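Local coordinates for putative curved DNA-binding protein (Chaetomium thermophilum var. thermophilum DSM 1495, PDB 4IPA) that adopts the methionine aminopeptidase-like fold of the M24 family and, as an Arx1 protein, probably takes part in ribosome biogenesis, with DNA binding only tentatively assigned, at residues A[57-61]-A[306-310]; A[90-94]-A[331-336]; A[96-102]-A[269-273]; A[290-295]-A[309-315]. The contacts are given in a common frame with arbitrary orientation. Residue numbers count along the deposited sequence, not the author numbering.

Interaction 1: residues A[57-61]-A[306-310]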
loop_
_atom_site.group_PDB
_atom_site.type_symbol
_atom_site.label_atom_id
_atom_site.label_comp_id
_atom_site.label_asym_id
_atom_site.label_seq_id
_atom_site.Cartn_x
_atom_site.Cartn_y
_atom_site.Cartn_z
ATOM N N CYS A 57 7.917 6.652 -12.918
ATOM C CA CYS A 57 7.386 5.291 -12.939
ATOM C C CYS A 57 8.231 4.382 -13.821
ATOM O O CYS A 57 8.543 3.249 -13.437
ATOM C CB CYS A 57 5.936 5.265 -13.430
ATOM S SG CYS A 57 4.759 6.132 -12.391
ATOM N N GLU A 58 8.592 4.862 -15.010
ATOM C CA GLU A 58 9.419 4.050 -15.897
ATOM C C GLU A 58 10.777 3.760 -15.260
ATOM O O GLU A 58 11.266 2.629 -15.296
ATOM C CB GLU A 58 9.597 4.710 -17.270
ATOM C CG GLU A 58 8.350 4.658 -18.156
ATOM C CD GLU A 58 8.547 5.321 -19.530
ATOM O OE1 GLU A 58 9.550 6.035 -19.727
ATOM O OE2 GLU A 58 7.688 5.129 -20.412
ATOM N N GLN A 59 11.383 4.784 -14.671
ATOM C CA GLN A 59 12.691 4.611 -14.039
ATOM C C GLN A 59 12.619 3.679 -12.828
ATOM O O GLN A 59 13.522 2.865 -12.602
ATOM C CB GLN A 59 13.296 5.957 -13.640
ATOM C CG GLN A 59 14.705 5.854 -13.044
ATOM C CD GLN A 59 15.700 5.145 -13.969
ATOM O OE1 GLN A 59 15.556 5.159 -15.190
ATOM N NE2 GLN A 59 16.702 4.516 -13.380
ATOM N N GLY A 60 11.544 3.802 -12.058
ATOM C CA GLY A 60 11.351 2.944 -10.900
ATOM C C GLY A 60 11.247 1.501 -11.351
ATOM O O GLY A 60 11.871 0.614 -10.752
ATOM N N ASP A 61 10.477 1.273 -12.416
ATOM C CA ASP A 61 10.258 -0.077 -12.923
ATOM C C ASP A 61 11.557 -0.690 -13.442
ATOM O O ASP A 61 11.819 -1.873 -13.246
ATOM C CB ASP A 61 9.155 -0.096 -13.992
ATOM C CG ASP A 61 7.754 0.083 -13.393
ATOM O OD1 ASP A 61 7.617 -0.044 -12.153
ATOM O OD2 ASP A 61 6.795 0.348 -14.160
ATOM N N LEU A 306 -0.583 -1.190 -17.219
ATOM C CA LEU A 306 -0.613 -1.328 -18.679
ATOM C C LEU A 306 0.613 -0.710 -19.368
ATOM O O LEU A 306 1.030 -1.167 -20.423
ATOM C CB LEU A 306 -1.874 -0.698 -19.256
ATOM C CG LEU A 306 -3.244 -1.287 -18.912
ATOM C CD1 LEU A 306 -4.316 -0.540 -19.722
ATOM C CD2 LEU A 306 -3.312 -2.772 -19.183
ATOM N N ARG A 307 1.175 0.345 -18.796
ATOM C CA ARG A 307 2.365 0.941 -19.398
ATOM C C ARG A 307 3.553 -0.028 -19.388
ATOM O O ARG A 307 4.527 0.180 -20.097
ATOM C CB ARG A 307 2.762 2.250 -18.707
ATOM C CG ARG A 307 3.743 3.077 -19.535
ATOM C CD ARG A 307 4.980 3.527 -18.747
ATOM N NE ARG A 307 5.863 2.426 -18.357
ATOM C CZ ARG A 307 6.103 2.088 -17.091
ATOM N NH1 ARG A 307 5.520 2.774 -16.106
ATOM N NH2 ARG A 307 6.927 1.082 -16.803
ATOM N N GLN A 308 3.470 -1.091 -18.594
ATOM C CA GLN A 308 4.588 -2.019 -18.492
ATOM C C GLN A 308 4.605 -3.009 -19.634
ATOM O O GLN A 308 5.631 -3.634 -19.892
ATOM C CB GLN A 308 4.554 -2.782 -17.170
ATOM C CG GLN A 308 5.088 -1.998 -15.987
ATOM C CD GLN A 308 4.828 -2.710 -14.669
ATOM O OE1 GLN A 308 3.675 -2.948 -14.296
ATOM N NE2 GLN A 308 5.906 -3.070 -13.961
ATOM N N LEU A 309 3.467 -3.169 -20.302
ATOM C CA LEU A 309 3.357 -4.172 -21.364
ATOM C C LEU A 309 4.198 -3.768 -22.572
ATOM O O LEU A 309 4.600 -2.615 -22.685
ATOM C CB LEU A 309 1.898 -4.383 -21.765
ATOM C CG LEU A 309 1.020 -4.945 -20.647
ATOM C CD1 LEU A 309 -0.382 -5.257 -21.160
ATOM C CD2 LEU A 309 1.653 -6.185 -20.079
ATOM N N GLU A 310 4.457 -4.721 -23.467
ATOM C CA GLU A 310 5.306 -4.491 -24.639
ATOM C C GLU A 310 4.772 -3.430 -25.595
ATOM O O GLU A 310 5.547 -2.679 -26.175
ATOM C CB GLU A 310 5.524 -5.793 -25.422
ATOM C CG GLU A 310 6.341 -6.852 -24.702
ATOM C CD GLU A 310 6.482 -8.140 -25.510
ATOM O OE1 GLU A 310 6.322 -8.092 -26.750
ATOM O OE2 GLU A 310 6.744 -9.205 -24.906
HETATM O O HOH W 1 4.560 1.809 -13.347
#
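Residues 57-61 form a turn of alpha helix, closed by the bond from Asp61 N to Cys57 O (2.9 Å), while 306-308 make a tighter 3-10 turn in which Leu309 N reaches Leu306 O at 3.2 Å. The backbones stay well apart: the nearest CA atoms, of Glu58 and Gln308, are separated by 8.2 Å, so side chains must span the gap. Arginine, long and charged along a flat end, suits the task, and Arg307 has the largest area covered here. Its NH2 donates to Asp61 OD2 at 2.7 Å, near the guanidinium plane, in a short, well-directed salt bridge; NH1 adds a weak bond to the same oxygen at 3.4 Å. A water links Asp61 OD2 (2.8 Å) to Arg307 NH1 (3.1 Å). Glu58 lies over one guanidinium face, its CG 3.3 Å from Arg307 NE. Glu58 OE2 is 3.9 Å from Arg307 NE and well out of plane, a long, purely electrostatic pairing, and Glu58 OE1 is bound to Arg100. Cys57, small and buried, brings CB to 3.7 Å from Arg307 NH1. Gln308 contributes its aliphatic part, CG lying 3.4 Å from Asp61 OD2, while its OE1 accepts from Ser305 N. Asp61 OD1 is held by Thr85 of strand 79-88, which also lays Phe81 against Asp61 and Gln308. Thus helix 53-69 and this strand meet the turn that leads into helix 312-324, with helix 286-299 packed against Leu309.

Interaction 2: residues A[90-94]-A[331-336]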
loop_
_atom_site.group_PDB
_atom_site.type_symbol
_atom_site.label_atom_id
_atom_site.label_comp_id
_atom_site.label_asym_id
_atom_site.label_seq_id
_atom_site.Cartn_x
_atom_site.Cartn_y
_atom_site.Cartn_z
ATOM N N ALA A 90 -1.600 14.823 -5.161
ATOM C CA ALA A 90 -2.244 15.183 -3.905
ATOM C C ALA A 90 -3.573 14.505 -3.601
ATOM O O ALA A 90 -3.731 13.904 -2.528
ATOM C CB ALA A 90 -2.388 16.707 -3.808
ATOM N N ALA A 91 -4.533 14.622 -4.510
ATOM C CA ALA A 91 -5.847 14.042 -4.264
ATOM C C ALA A 91 -6.050 12.657 -4.883
ATOM O O ALA A 91 -7.159 12.140 -4.859
ATOM C CB ALA A 91 -6.960 14.986 -4.711
ATOM N N PHE A 92 -4.992 12.052 -5.407
ATOM C CA PHE A 92 -5.127 10.726 -6.016
ATOM C C PHE A 92 -5.091 9.610 -4.963
ATOM O O PHE A 92 -4.182 9.566 -4.134
ATOM C CB PHE A 92 -4.012 10.477 -7.036
ATOM C CG PHE A 92 -4.151 11.267 -8.318
ATOM C CD1 PHE A 92 -4.340 12.642 -8.294
ATOM C CD2 PHE A 92 -4.034 10.638 -9.542
ATOM C CE1 PHE A 92 -4.444 13.360 -9.469
ATOM C CE2 PHE A 92 -4.134 11.353 -10.722
ATOM C CZ PHE A 92 -4.343 12.718 -10.686
ATOM N N ILE A 93 -6.056 8.696 -5.022
ATOM C CA ILE A 93 -6.064 7.538 -4.128
ATOM C C ILE A 93 -5.568 6.263 -4.819
ATOM O O ILE A 93 -4.599 5.655 -4.380
ATOM C CB ILE A 93 -7.449 7.300 -3.526
ATOM C CG1 ILE A 93 -7.792 8.465 -2.593
ATOM C CG2 ILE A 93 -7.473 5.970 -2.790
ATOM C CD1 ILE A 93 -9.249 8.557 -2.200
ATOM N N THR A 94 -6.228 5.853 -5.890
ATOM C CA THR A 94 -5.706 4.761 -6.693
ATOM C C THR A 94 -4.246 5.030 -7.104
ATOM O O THR A 94 -3.933 6.097 -7.593
ATOM C CB THR A 94 -6.531 4.557 -7.953
ATOM O OG1 THR A 94 -7.896 4.358 -7.583
ATOM C CG2 THR A 94 -6.024 3.324 -8.721
ATOM N N TYR A 331 -8.353 -1.787 -11.371
ATOM C CA TYR A 331 -8.436 -0.847 -10.253
ATOM C C TYR A 331 -8.766 0.518 -10.794
ATOM O O TYR A 331 -7.903 1.215 -11.336
ATOM C CB TYR A 331 -7.118 -0.803 -9.469
ATOM C CG TYR A 331 -6.795 -2.132 -8.848
ATOM C CD1 TYR A 331 -7.313 -2.481 -7.599
ATOM C CD2 TYR A 331 -6.018 -3.067 -9.528
ATOM C CE1 TYR A 331 -7.038 -3.716 -7.031
ATOM C CE2 TYR A 331 -5.730 -4.297 -8.968
ATOM C CZ TYR A 331 -6.243 -4.621 -7.724
ATOM O OH TYR A 331 -5.956 -5.850 -7.180
ATOM N N GLU A 332 -10.028 0.887 -10.661
ATOM C CA GLU A 332 -10.502 2.153 -11.187
ATOM C C GLU A 332 -9.775 3.303 -10.546
ATOM O O GLU A 332 -9.360 3.224 -9.397
ATOM C CB GLU A 332 -12.017 2.318 -10.994
ATOM C CG GLU A 332 -12.825 2.064 -12.284
ATOM C CD GLU A 332 -12.356 2.929 -13.491
ATOM O OE1 GLU A 332 -11.746 4.009 -13.268
ATOM O OE2 GLU A 332 -12.602 2.526 -14.658
ATOM N N VAL A 333 -9.613 4.366 -11.317
ATOM C CA VAL A 333 -9.006 5.584 -10.837
ATOM C C VAL A 333 -9.955 6.327 -9.892
ATOM O O VAL A 333 -11.045 6.728 -10.278
ATOM C CB VAL A 333 -8.659 6.492 -12.015
ATOM C CG1 VAL A 333 -7.935 7.724 -11.524
ATOM C CG2 VAL A 333 -7.816 5.722 -13.018
ATOM N N THR A 334 -9.531 6.496 -8.649
ATOM C CA THR A 334 -10.319 7.235 -7.680
ATOM C C THR A 334 -9.438 8.242 -6.964
ATOM O O THR A 334 -8.209 8.103 -6.922
ATOM C CB THR A 334 -10.965 6.321 -6.625
ATOM O OG1 THR A 334 -9.954 5.839 -5.737
ATOM C CG2 THR A 334 -11.687 5.141 -7.285
ATOM N N GLY A 335 -10.082 9.257 -6.403
ATOM C CA GLY A 335 -9.401 10.310 -5.678
ATOM C C GLY A 335 -10.349 10.896 -4.644
ATOM O O GLY A 335 -11.511 10.494 -4.542
ATOM N N ASP A 336 -9.851 11.842 -3.865
ATOM C CA ASP A 336 -10.655 12.419 -2.800
ATOM C C ASP A 336 -11.906 13.094 -3.373
ATOM O O ASP A 336 -11.812 13.901 -4.300
ATOM C CB ASP A 336 -9.826 13.406 -1.966
ATOM C CG ASP A 336 -10.598 13.950 -0.800
ATOM O OD1 ASP A 336 -10.681 13.234 0.210
ATOM O OD2 ASP A 336 -11.165 15.062 -0.909
#
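Residues 331-336 run nearly antiparallel to 91-94, the end-to-end directions lying 164° apart. Tyr331 starts the contact with its backbone, O being 3.8 Å from Thr94 CG2, while its hydroxyl bonds to Glu226. Glu332 O accepts from Thr94 OG1 at 2.6 Å, and Glu332 OE1 takes the amide N of Val333 (2.9 Å). Thr334 N donates to Thr94 OG1 at 2.9 Å, so this threonine hydroxyl serves two backbone groups at once. Thr334 O in turn receives Ile93 N (2.9 Å) and Thr94 N (3.2 Å). Gly335 pairs with Phe92 as a single non-hydrogen-bonded antiparallel bridge, CA to CA 4.3 Å. Ala91 O approaches Gly335 CA to 3.0 Å, where a CB would clash, so the absence of a side chain suits the site. Asp336 N completes the pairing with Ala91 O at 2.9 Å. Strand 334-336 is thus flanked by the loop that follows strand 79-88 and by strand 264-266, with which it forms a two-stranded antiparallel sheet.

Interaction 3: residues A[96-102]-A[269-273]. With SO4 (sulfate ion), chain E.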
loop_
_atom_site.group_PDB
_atom_site.type_symbol
_atom_site.label_atom_id
_atom_site.label_comp_id
_atom_site.label_asym_id
_atom_site.label_seq_id
_atom_site.Cartn_x
_atom_site.Cartn_y
_atom_site.Cartn_z
ATOM N N TYR A 96 -1.169 5.744 -9.080
ATOM C CA TYR A 96 -1.154 6.320 -10.415
ATOM C C TYR A 96 0.054 5.854 -11.243
ATOM O O TYR A 96 1.192 5.895 -10.770
ATOM C CB TYR A 96 -1.150 7.849 -10.298
ATOM C CG TYR A 96 -1.409 8.587 -11.590
ATOM C CD1 TYR A 96 -2.532 8.305 -12.360
ATOM C CD2 TYR A 96 -0.552 9.589 -12.022
ATOM C CE1 TYR A 96 -2.778 8.991 -13.548
ATOM C CE2 TYR A 96 -0.787 10.273 -13.197
ATOM C CZ TYR A 96 -1.907 9.975 -13.959
ATOM O OH TYR A 96 -2.146 10.664 -15.136
ATOM N N THR A 97 -0.195 5.423 -12.478
ATOM C CA THR A 97 0.877 4.958 -13.368
ATOM C C THR A 97 0.418 4.992 -14.836
ATOM O O THR A 97 0.086 3.965 -15.418
ATOM C CB THR A 97 1.408 3.547 -12.965
ATOM O OG1 THR A 97 2.215 2.997 -14.016
ATOM C CG2 THR A 97 0.262 2.591 -12.668
ATOM N N PRO A 98 0.421 6.193 -15.440
ATOM C CA PRO A 98 -0.272 6.448 -16.710
ATOM C C PRO A 98 0.439 5.920 -17.963
ATOM O O PRO A 98 1.613 5.547 -17.913
ATOM C CB PRO A 98 -0.360 7.973 -16.745
ATOM C CG PRO A 98 0.867 8.425 -16.029
ATOM C CD PRO A 98 1.134 7.384 -14.950
ATOM N N LEU A 99 -0.284 5.885 -19.081
ATOM C CA LEU A 99 0.310 5.491 -20.371
ATOM C C LEU A 99 1.163 6.599 -20.978
ATOM O O LEU A 99 0.855 7.781 -20.841
ATOM C CB LEU A 99 -0.763 5.093 -21.369
ATOM C CG LEU A 99 -1.599 3.872 -20.984
ATOM C CD1 LEU A 99 -2.518 3.477 -22.122
ATOM C CD2 LEU A 99 -0.680 2.717 -20.607
ATOM N N ARG A 100 2.233 6.213 -21.656
ATOM C CA ARG A 100 3.044 7.182 -22.389
ATOM C C ARG A 100 2.276 7.783 -23.573
ATOM O O ARG A 100 2.453 8.962 -23.890
ATOM C CB ARG A 100 4.375 6.567 -22.858
ATOM C CG ARG A 100 5.320 7.593 -23.464
ATOM C CD ARG A 100 6.773 7.127 -23.485
ATOM N NE ARG A 100 7.438 7.268 -22.191
ATOM C CZ ARG A 100 7.768 8.430 -21.631
ATOM N NH1 ARG A 100 7.480 9.573 -22.237
ATOM N NH2 ARG A 100 8.378 8.451 -20.453
ATOM N N SER A 101 1.407 6.981 -24.191
ATOM C CA SER A 101 0.625 7.412 -25.358
ATOM C C SER A 101 -0.616 8.248 -25.017
ATOM O O SER A 101 -1.280 8.768 -25.911
ATOM C CB SER A 101 0.197 6.198 -26.189
ATOM O OG SER A 101 -0.695 5.370 -25.449
ATOM N N ASP A 102 -0.956 8.338 -23.736
ATOM C CA ASP A 102 -1.947 9.324 -23.291
ATOM C C ASP A 102 -1.179 10.615 -23.066
ATOM O O ASP A 102 -0.629 10.835 -21.987
ATOM C CB ASP A 102 -2.625 8.879 -21.992
ATOM C CG ASP A 102 -3.715 7.848 -22.225
ATOM O OD1 ASP A 102 -4.153 7.678 -23.383
ATOM O OD2 ASP A 102 -4.147 7.220 -21.247
ATOM N N GLN A 269 -9.056 9.831 -15.341
ATOM C CA GLN A 269 -7.842 9.227 -15.876
ATOM C C GLN A 269 -8.073 7.759 -16.222
ATOM O O GLN A 269 -8.880 7.077 -15.603
ATOM C CB GLN A 269 -6.665 9.362 -14.904
ATOM C CG GLN A 269 -6.200 10.801 -14.707
ATOM C CD GLN A 269 -7.047 11.549 -13.687
ATOM O OE1 GLN A 269 -7.909 10.959 -13.025
ATOM N NE2 GLN A 269 -6.800 12.860 -13.552
ATOM N N ARG A 270 -7.375 7.298 -17.247
ATOM C CA ARG A 270 -7.477 5.928 -17.693
ATOM C C ARG A 270 -7.013 4.948 -16.596
ATOM O O ARG A 270 -5.965 5.139 -15.976
ATOM C CB ARG A 270 -6.622 5.792 -18.943
ATOM C CG ARG A 270 -6.449 4.402 -19.487
ATOM C CD ARG A 270 -5.595 4.487 -20.747
ATOM N NE ARG A 270 -6.379 3.981 -21.848
ATOM C CZ ARG A 270 -6.728 4.657 -22.927
ATOM N NH1 ARG A 270 -6.327 5.907 -23.126
ATOM N NH2 ARG A 270 -7.470 4.043 -23.830
ATOM N N ALA A 271 -7.812 3.917 -16.349
ATOM C CA ALA A 271 -7.416 2.825 -15.453
ATOM C C ALA A 271 -6.285 2.019 -16.093
ATOM O O ALA A 271 -6.497 1.350 -17.123
ATOM C CB ALA A 271 -8.597 1.920 -15.183
ATOM N N THR A 272 -5.090 2.075 -15.502
ATOM C CA THR A 272 -3.968 1.297 -16.023
ATOM C C THR A 272 -3.541 0.190 -15.083
ATOM O O THR A 272 -2.918 -0.783 -15.507
ATOM C CB THR A 272 -2.756 2.187 -16.350
ATOM O OG1 THR A 272 -2.307 2.840 -15.152
ATOM C CG2 THR A 272 -3.136 3.237 -17.424
ATOM N N LEU A 273 -3.874 0.331 -13.806
ATOM C CA LEU A 273 -3.485 -0.655 -12.804
ATOM C C LEU A 273 -4.438 -1.850 -12.807
ATOM O O LEU A 273 -5.641 -1.685 -12.678
ATOM C CB LEU A 273 -3.446 -0.005 -11.421
ATOM C CG LEU A 273 -2.947 -0.864 -10.259
ATOM C CD1 LEU A 273 -1.455 -1.133 -10.437
ATOM C CD2 LEU A 273 -3.206 -0.156 -8.939
HETATM S S SO4 E . -8.689 4.947 -26.680
HETATM O O1 SO4 E . -8.477 6.314 -26.209
HETATM O O2 SO4 E . -9.096 4.114 -25.562
HETATM O O3 SO4 E . -9.741 4.926 -27.696
HETATM O O4 SO4 E . -7.454 4.434 -27.259
HETATM O O HOH W 2 -2.762 5.195 -13.783
#
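Two irregular loops of the M24 fold meet here, one following strand 79-88 and the other leading into strand 273-276, and their contact runs from buried residues to a sulfate site at the surface. Among the buried residues, Thr272 OG1 donates to Thr97 O at 2.7 Å. A water joins Thr272 OG1 (2.8 Å) to Thr97 N (2.9 Å), so the threonine hydroxyl serves Thr97 O directly and Thr97 N through the water; the OG1 of Thr97 itself pairs with Ser305. Aliphatic contacts lie beside this bond. Leu99 sets CG 3.9 Å from Thr272 CG2 and CD1 3.5 Å from Arg270 CD, using the methylene part of the arginine as a hydrophobic surface. Tyr96 CE1 meets Gln269 CG at 4.0 Å, and the tyrosine hydroxyl bonds to Glu105. Farther out, Arg270 turns its guanidinium to Asp102: NH1 lies 2.8 Å from OD1 in a salt bridge and donates to OD2 at 3.2 Å. Arg270 NH2 gives a very short bond, 2.4 Å, to O2 of a sulfate probably brought by the crystallisation liquor. Asp102 and the sulfate both approach near the guanidinium plane, where the N-H groups point. The chemistry is therefore graded: neutral hydroxyl-to-carbonyl bonding, with one bridging water, among buried residues, charge pairing at the edge, and an arginine that can hold a carboxylate and a bound anion together.

Interaction 4: residues A[290-295]-A[309-315]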
loop_
_atom_site.group_PDB
_atom_site.type_symbol
_atom_site.label_atom_id
_atom_site.label_comp_id
_atom_site.label_asym_id
_atom_site.label_seq_id
_atom_site.Cartn_x
_atom_site.Cartn_y
_atom_site.Cartn_z
ATOM N N LYS A 290 -3.449 -12.659 -26.146
ATOM C CA LYS A 290 -2.046 -12.304 -26.311
ATOM C C LYS A 290 -1.532 -11.526 -25.101
ATOM O O LYS A 290 -0.457 -11.797 -24.580
ATOM C CB LYS A 290 -1.864 -11.481 -27.591
ATOM C CG LYS A 290 -0.454 -10.972 -27.793
ATOM C CD LYS A 290 -0.318 -10.224 -29.117
ATOM C CE LYS A 290 1.149 -9.933 -29.418
ATOM N NZ LYS A 290 1.294 -9.003 -30.564
ATOM N N ILE A 291 -2.313 -10.541 -24.685
ATOM C CA ILE A 291 -2.000 -9.701 -23.542
ATOM C C ILE A 291 -2.116 -10.547 -22.270
ATOM O O ILE A 291 -1.315 -10.421 -21.343
ATOM C CB ILE A 291 -2.986 -8.515 -23.499
ATOM C CG1 ILE A 291 -2.573 -7.463 -24.533
ATOM C CG2 ILE A 291 -3.082 -7.921 -22.119
ATOM C CD1 ILE A 291 -1.115 -7.140 -24.499
ATOM N N TYR A 292 -3.111 -11.426 -22.250
ATOM C CA TYR A 292 -3.328 -12.299 -21.116
ATOM C C TYR A 292 -2.108 -13.180 -20.848
ATOM O O TYR A 292 -1.663 -13.315 -19.704
ATOM C CB TYR A 292 -4.547 -13.185 -21.344
ATOM C CG TYR A 292 -4.804 -14.080 -20.160
ATOM C CD1 TYR A 292 -4.171 -15.310 -20.046
ATOM C CD2 TYR A 292 -5.648 -13.672 -19.140
ATOM C CE1 TYR A 292 -4.392 -16.123 -18.952
ATOM C CE2 TYR A 292 -5.883 -14.476 -18.041
ATOM C CZ TYR A 292 -5.254 -15.702 -17.953
ATOM O OH TYR A 292 -5.481 -16.486 -16.857
ATOM N N SER A 293 -1.565 -13.766 -21.911
ATOM C CA SER A 293 -0.396 -14.628 -21.788
ATOM C C SER A 293 0.848 -13.843 -21.448
ATOM O O SER A 293 1.639 -14.274 -20.625
ATOM C CB SER A 293 -0.174 -15.452 -23.054
ATOM O OG SER A 293 -1.242 -16.365 -23.193
ATOM N N GLU A 294 1.016 -12.691 -22.076
ATOM C CA GLU A 294 2.127 -11.811 -21.720
ATOM C C GLU A 294 2.133 -11.521 -20.211
ATOM O O GLU A 294 3.191 -11.494 -19.574
ATOM C CB GLU A 294 2.056 -10.490 -22.492
ATOM C CG GLU A 294 3.106 -9.481 -22.052
ATOM C CD GLU A 294 2.936 -8.117 -22.699
ATOM O OE1 GLU A 294 1.914 -7.894 -23.373
ATOM O OE2 GLU A 294 3.827 -7.257 -22.536
ATOM N N VAL A 295 0.945 -11.314 -19.647
ATOM C CA VAL A 295 0.833 -10.919 -18.250
ATOM C C VAL A 295 1.020 -12.121 -17.325
ATOM O O VAL A 295 1.701 -12.035 -16.307
ATOM C CB VAL A 295 -0.511 -10.242 -17.966
ATOM C CG1 VAL A 295 -0.753 -10.160 -16.462
ATOM C CG2 VAL A 295 -0.559 -8.871 -18.603
ATOM N N LEU A 309 3.467 -3.169 -20.302
ATOM C CA LEU A 309 3.357 -4.172 -21.364
ATOM C C LEU A 309 4.198 -3.768 -22.572
ATOM O O LEU A 309 4.600 -2.615 -22.685
ATOM C CB LEU A 309 1.898 -4.383 -21.765
ATOM C CG LEU A 309 1.020 -4.945 -20.647
ATOM C CD1 LEU A 309 -0.382 -5.257 -21.160
ATOM C CD2 LEU A 309 1.653 -6.185 -20.079
ATOM N N GLU A 310 4.457 -4.721 -23.467
ATOM C CA GLU A 310 5.306 -4.491 -24.639
ATOM C C GLU A 310 4.772 -3.430 -25.595
ATOM O O GLU A 310 5.547 -2.679 -26.175
ATOM C CB GLU A 310 5.524 -5.793 -25.422
ATOM C CG GLU A 310 6.341 -6.852 -24.702
ATOM C CD GLU A 310 6.482 -8.140 -25.510
ATOM O OE1 GLU A 310 6.322 -8.092 -26.750
ATOM O OE2 GLU A 310 6.744 -9.205 -24.906
ATOM N N ASP A 311 3.454 -3.390 -25.775
ATOM C CA ASP A 311 2.847 -2.481 -26.751
ATOM C C ASP A 311 1.534 -1.868 -26.259
ATOM O O ASP A 311 0.556 -2.586 -26.041
ATOM C CB ASP A 311 2.602 -3.206 -28.084
ATOM C CG ASP A 311 1.989 -2.296 -29.134
ATOM O OD1 ASP A 311 0.747 -2.129 -29.149
ATOM O OD2 ASP A 311 2.751 -1.734 -29.946
ATOM N N GLU A 312 1.499 -0.547 -26.110
ATOM C CA GLU A 312 0.323 0.100 -25.524
ATOM C C GLU A 312 -0.941 -0.101 -26.346
ATOM O O GLU A 312 -2.029 -0.282 -25.788
ATOM C CB GLU A 312 0.570 1.586 -25.214
ATOM C CG GLU A 312 1.700 1.797 -24.220
ATOM C CD GLU A 312 1.806 3.220 -23.692
ATOM O OE1 GLU A 312 1.181 4.135 -24.270
ATOM O OE2 GLU A 312 2.528 3.418 -22.688
ATOM N N ARG A 313 -0.814 -0.080 -27.665
ATOM C CA ARG A 313 -1.978 -0.344 -28.505
ATOM C C ARG A 313 -2.590 -1.729 -28.294
ATOM O O ARG A 313 -3.796 -1.846 -28.149
ATOM C CB ARG A 313 -1.687 -0.069 -29.985
ATOM C CG ARG A 313 -2.214 1.287 -30.426
ATOM C CD ARG A 313 -1.719 1.668 -31.808
ATOM N NE ARG A 313 -2.061 0.650 -32.795
ATOM C CZ ARG A 313 -3.267 0.492 -33.336
ATOM N NH1 ARG A 313 -4.281 1.285 -32.994
ATOM N NH2 ARG A 313 -3.453 -0.470 -34.226
ATOM N N ASP A 314 -1.768 -2.770 -28.288
ATOM C CA ASP A 314 -2.243 -4.087 -27.878
ATOM C C ASP A 314 -2.812 -4.055 -26.446
ATOM O O ASP A 314 -3.803 -4.723 -26.126
ATOM C CB ASP A 314 -1.112 -5.129 -27.963
ATOM C CG ASP A 314 -0.762 -5.519 -29.406
ATOM O OD1 ASP A 314 -1.571 -5.233 -30.302
ATOM O OD2 ASP A 314 0.308 -6.122 -29.655
ATOM N N ALA A 315 -2.185 -3.261 -25.585
ATOM C CA ALA A 315 -2.586 -3.246 -24.184
ATOM C C ALA A 315 -4.029 -2.766 -24.112
ATOM O O ALA A 315 -4.864 -3.406 -23.476
ATOM C CB ALA A 315 -1.681 -2.360 -23.370
HETATM O O HOH W 3 1.685 -5.612 -25.073
#
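Helix 286-299 packs against the N-terminal end of helix 312-324, in a helical insertion reminiscent of that in type II methionine aminopeptidases. Three residues dominate: Leu309, Ile291 and Glu294. Leu309, just before the second helix, fills the gap between two side chains of the first, with CD1 3.9 Å from Ile291 CD1 and CD2 3.8 Å from Val295 CG2. Branched apolar residues fit this buried cleft. Ile291 also reaches the second helix, CG1 lying 3.4 Å from Asp314 O. Glu294 is long enough to cross to the loop, where OE2 accepts from Glu310 N at 2.8 Å. Its OE1 takes a water bond of 2.9 Å, and that water accepts from Asp311 N, also at 2.9 Å. This backbone bonding coexists with a like-charge approach, Glu294 OE2 to Glu310 OE2 at 4.2 Å. On the exposed side, the extended Lys290 brings NZ 3.2 Å from Asp314 OD2 in a salt bridge. Asp311 is the N-cap of the second helix: its OD1 accepts from Asp314 N at 2.7 Å.

Interaction 3 is the hub, touching all the others, with centres about 10 Å from interaction 1, 12 Å from interaction 2 and 14 Å from interaction 4. Toward interaction 1 it offers the salt bridge Glu58 OE1 to Arg100 NH2 (2.8 Å); toward interaction 2, the probable hydrogen bond Tyr331 N to Leu273 O (3.0 Å); toward interaction 4, the probable bond of Ser101 OG with Glu312 OE1 (2.5 Å). Arg307 and Gln308 meet helix 53-69, and the next residues, Leu309 and Glu310, meet helix 286-299. Interactions 1 to 3 join parts of residues 269-336 to helix 53-69 and to the loop after strand 79-88; interaction 4 packs two helices within that region.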